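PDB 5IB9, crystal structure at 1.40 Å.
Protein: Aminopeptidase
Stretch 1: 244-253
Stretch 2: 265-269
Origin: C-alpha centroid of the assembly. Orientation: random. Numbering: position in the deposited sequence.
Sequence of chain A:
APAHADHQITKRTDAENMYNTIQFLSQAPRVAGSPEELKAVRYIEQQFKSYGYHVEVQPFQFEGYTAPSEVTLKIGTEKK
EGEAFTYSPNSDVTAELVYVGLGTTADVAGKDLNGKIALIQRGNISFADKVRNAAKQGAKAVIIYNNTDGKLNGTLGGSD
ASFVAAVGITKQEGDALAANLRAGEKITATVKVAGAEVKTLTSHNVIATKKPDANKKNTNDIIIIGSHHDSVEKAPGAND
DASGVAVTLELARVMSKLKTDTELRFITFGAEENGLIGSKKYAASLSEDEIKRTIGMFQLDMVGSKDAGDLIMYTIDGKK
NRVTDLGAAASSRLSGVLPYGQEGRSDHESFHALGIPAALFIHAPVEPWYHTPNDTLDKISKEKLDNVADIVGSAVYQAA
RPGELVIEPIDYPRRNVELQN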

# COMPACT_ATOMS: atom_id res chain seq x y z
N GLY A 244 -2.38 13.45 22.27
CA GLY A 244 -3.47 13.35 21.31
C GLY A 244 -4.29 12.06 21.48
O GLY A 244 -5.46 12.10 21.28
N VAL A 245 -3.62 10.98 21.82
CA VAL A 245 -4.35 9.70 22.09
C VAL A 245 -5.29 9.94 23.27
O VAL A 245 -6.47 9.50 23.21
CB VAL A 245 -3.37 8.62 22.42
CG1 VAL A 245 -4.20 7.39 22.94
CG2 VAL A 245 -2.55 8.22 21.15
N ALA A 246 -4.77 10.62 24.30
CA ALA A 246 -5.61 10.84 25.46
C ALA A 246 -6.85 11.70 25.20
O ALA A 246 -7.97 11.43 25.69
CB ALA A 246 -4.77 11.55 26.57
N VAL A 247 -6.67 12.74 24.35
CA VAL A 247 -7.86 13.58 23.93
C VAL A 247 -8.81 12.77 23.03
O VAL A 247 -10.00 12.85 23.16
CB VAL A 247 -7.41 14.87 23.22
CG1 VAL A 247 -8.61 15.73 22.78
CG2 VAL A 247 -6.53 15.69 24.23
N THR A 248 -8.25 11.93 22.17
CA THR A 248 -9.05 11.07 21.29
C THR A 248 -9.94 10.12 22.14
O THR A 248 -11.14 10.08 21.90
CB THR A 248 -8.18 10.27 20.33
OG1 THR A 248 -7.46 11.18 19.47
CG2 THR A 248 -9.06 9.37 19.38
N LEU A 249 -9.34 9.46 23.12
CA LEU A 249 -10.08 8.53 24.01
C LEU A 249 -11.11 9.31 24.80
O LEU A 249 -12.23 8.88 24.89
CB LEU A 249 -9.08 7.80 24.92
CG LEU A 249 -8.26 6.72 24.30
CD1 LEU A 249 -7.28 6.19 25.35
CD2 LEU A 249 -9.21 5.56 23.86
N GLU A 250 -10.67 10.45 25.35
CA GLU A 250 -11.58 11.18 26.23
C GLU A 250 -12.79 11.69 25.43
O GLU A 250 -13.94 11.69 25.90
CB GLU A 250 -10.84 12.23 27.02
CG GLU A 250 -11.80 13.02 27.99
CD GLU A 250 -12.54 12.22 29.07
OE1 GLU A 250 -12.31 11.01 29.32
OE2 GLU A 250 -13.44 12.88 29.66
N LEU A 251 -12.58 12.20 24.21
CA LEU A 251 -13.69 12.67 23.45
C LEU A 251 -14.56 11.48 23.05
O LEU A 251 -15.83 11.61 22.96
CB LEU A 251 -13.29 13.48 22.16
CG LEU A 251 -12.65 14.81 22.61
CD1 LEU A 251 -12.18 15.49 21.35
CD2 LEU A 251 -13.61 15.72 23.38
N ALA A 252 -13.95 10.29 22.78
CA ALA A 252 -14.86 9.14 22.50
C ALA A 252 -15.71 8.83 23.77
O ALA A 252 -16.85 8.53 23.58
CB ALA A 252 -14.02 7.92 22.19
N ARG A 253 -15.17 8.94 24.98
CA ARG A 253 -15.97 8.67 26.18
C ARG A 253 -17.02 9.71 26.28
O ARG A 253 -18.22 9.42 26.51
CB ARG A 253 -15.05 8.75 27.33
CG ARG A 253 -15.79 8.30 28.66
CD ARG A 253 -14.92 8.53 29.90
NE ARG A 253 -14.93 9.95 30.18
CZ ARG A 253 -15.93 10.65 30.69
NH1 ARG A 253 -17.01 9.98 31.12
NH2 ARG A 253 -15.82 12.00 30.78
N ARG A 265 -15.68 8.50 13.92
CA ARG A 265 -14.66 7.46 13.97
C ARG A 265 -13.51 8.02 14.75
O ARG A 265 -12.86 9.00 14.26
CB ARG A 265 -14.20 7.06 12.54
CG ARG A 265 -15.41 6.55 11.67
CD ARG A 265 -14.93 6.11 10.33
NE ARG A 265 -16.10 5.60 9.62
CZ ARG A 265 -15.98 5.05 8.42
NH1 ARG A 265 -14.80 4.85 7.78
NH2 ARG A 265 -17.08 4.63 7.88
N PHE A 266 -13.16 7.39 15.84
CA PHE A 266 -12.01 7.79 16.70
C PHE A 266 -10.91 6.82 16.42
O PHE A 266 -11.09 5.59 16.53
CB PHE A 266 -12.45 7.72 18.18
CG PHE A 266 -13.57 8.66 18.57
CD1 PHE A 266 -13.26 9.93 18.98
CD2 PHE A 266 -14.87 8.24 18.42
CE1 PHE A 266 -14.23 10.85 19.29
CE2 PHE A 266 -15.92 9.12 18.84
CZ PHE A 266 -15.59 10.42 19.24
N ILE A 267 -9.75 7.36 15.97
CA ILE A 267 -8.74 6.47 15.46
C ILE A 267 -7.37 6.84 16.07
O ILE A 267 -7.00 8.04 16.13
CB ILE A 267 -8.62 6.55 13.88
CG1 ILE A 267 -9.98 6.36 13.27
CG2 ILE A 267 -7.56 5.52 13.42
CD1 ILE A 267 -9.89 6.43 11.73
N THR A 268 -6.64 5.78 16.49
CA THR A 268 -5.23 6.04 16.77
C THR A 268 -4.40 5.32 15.75
O THR A 268 -4.58 4.14 15.47
CB THR A 268 -4.84 5.66 18.26
OG1 THR A 268 -4.96 4.24 18.48
CG2 THR A 268 -5.76 6.44 19.15
N PHE A 269 -3.48 6.07 15.13
CA PHE A 269 -2.71 5.51 14.00
C PHE A 269 -1.36 5.00 14.42
O PHE A 269 -0.72 5.62 15.28
CB PHE A 269 -2.50 6.59 12.97
CG PHE A 269 -3.72 7.21 12.39
CD1 PHE A 269 -4.55 6.47 11.50
CD2 PHE A 269 -4.11 8.50 12.67
CE1 PHE A 269 -5.71 7.03 10.94
CE2 PHE A 269 -5.26 9.08 12.10
CZ PHE A 269 -6.03 8.34 11.26

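A helix laid against a β-strand often packs without a hydrogen bond between the two elements, and residues 244-253 and 265-269 of this aminopeptidase offer a compact example. The helix runs nearly antiparallel to the strand, at 159° between their N-to-C directions, with the axes 8.5 Å apart at closest approach. No hydrogen bond crosses the interface; the helix backbone is bonded to itself from residue i+4 to i, and the contact is left to van der Waals packing.

Strand alternation sets which side chains face the helix. Phe266 and Thr268 point toward it, whereas Ile267 between them points away. Phe266 covers the most surface. Ala252 lies over one face of its ring, with CB 3.7 Å from the ring centroid of Phe266 and only 9° off the normal, a CH-π contact in which the alanine methyl rests over the aromatic face. Leu251 adds an apolar contact, its CB 4.0 Å from Phe266 CE1.

Thr248, one turn earlier, points toward the strand and shows how a polar residue can serve such a surface. Its OG1 bonds back to Gly244 O at 2.9 Å, while its methyl CG2 approaches Phe266 CB at 4.0 Å and Thr268 CG2 at 4.4 Å. Thr268 likewise offers a methyl: its CG2 lies 4.2 Å from Val245 CG2, extending the apolar seam.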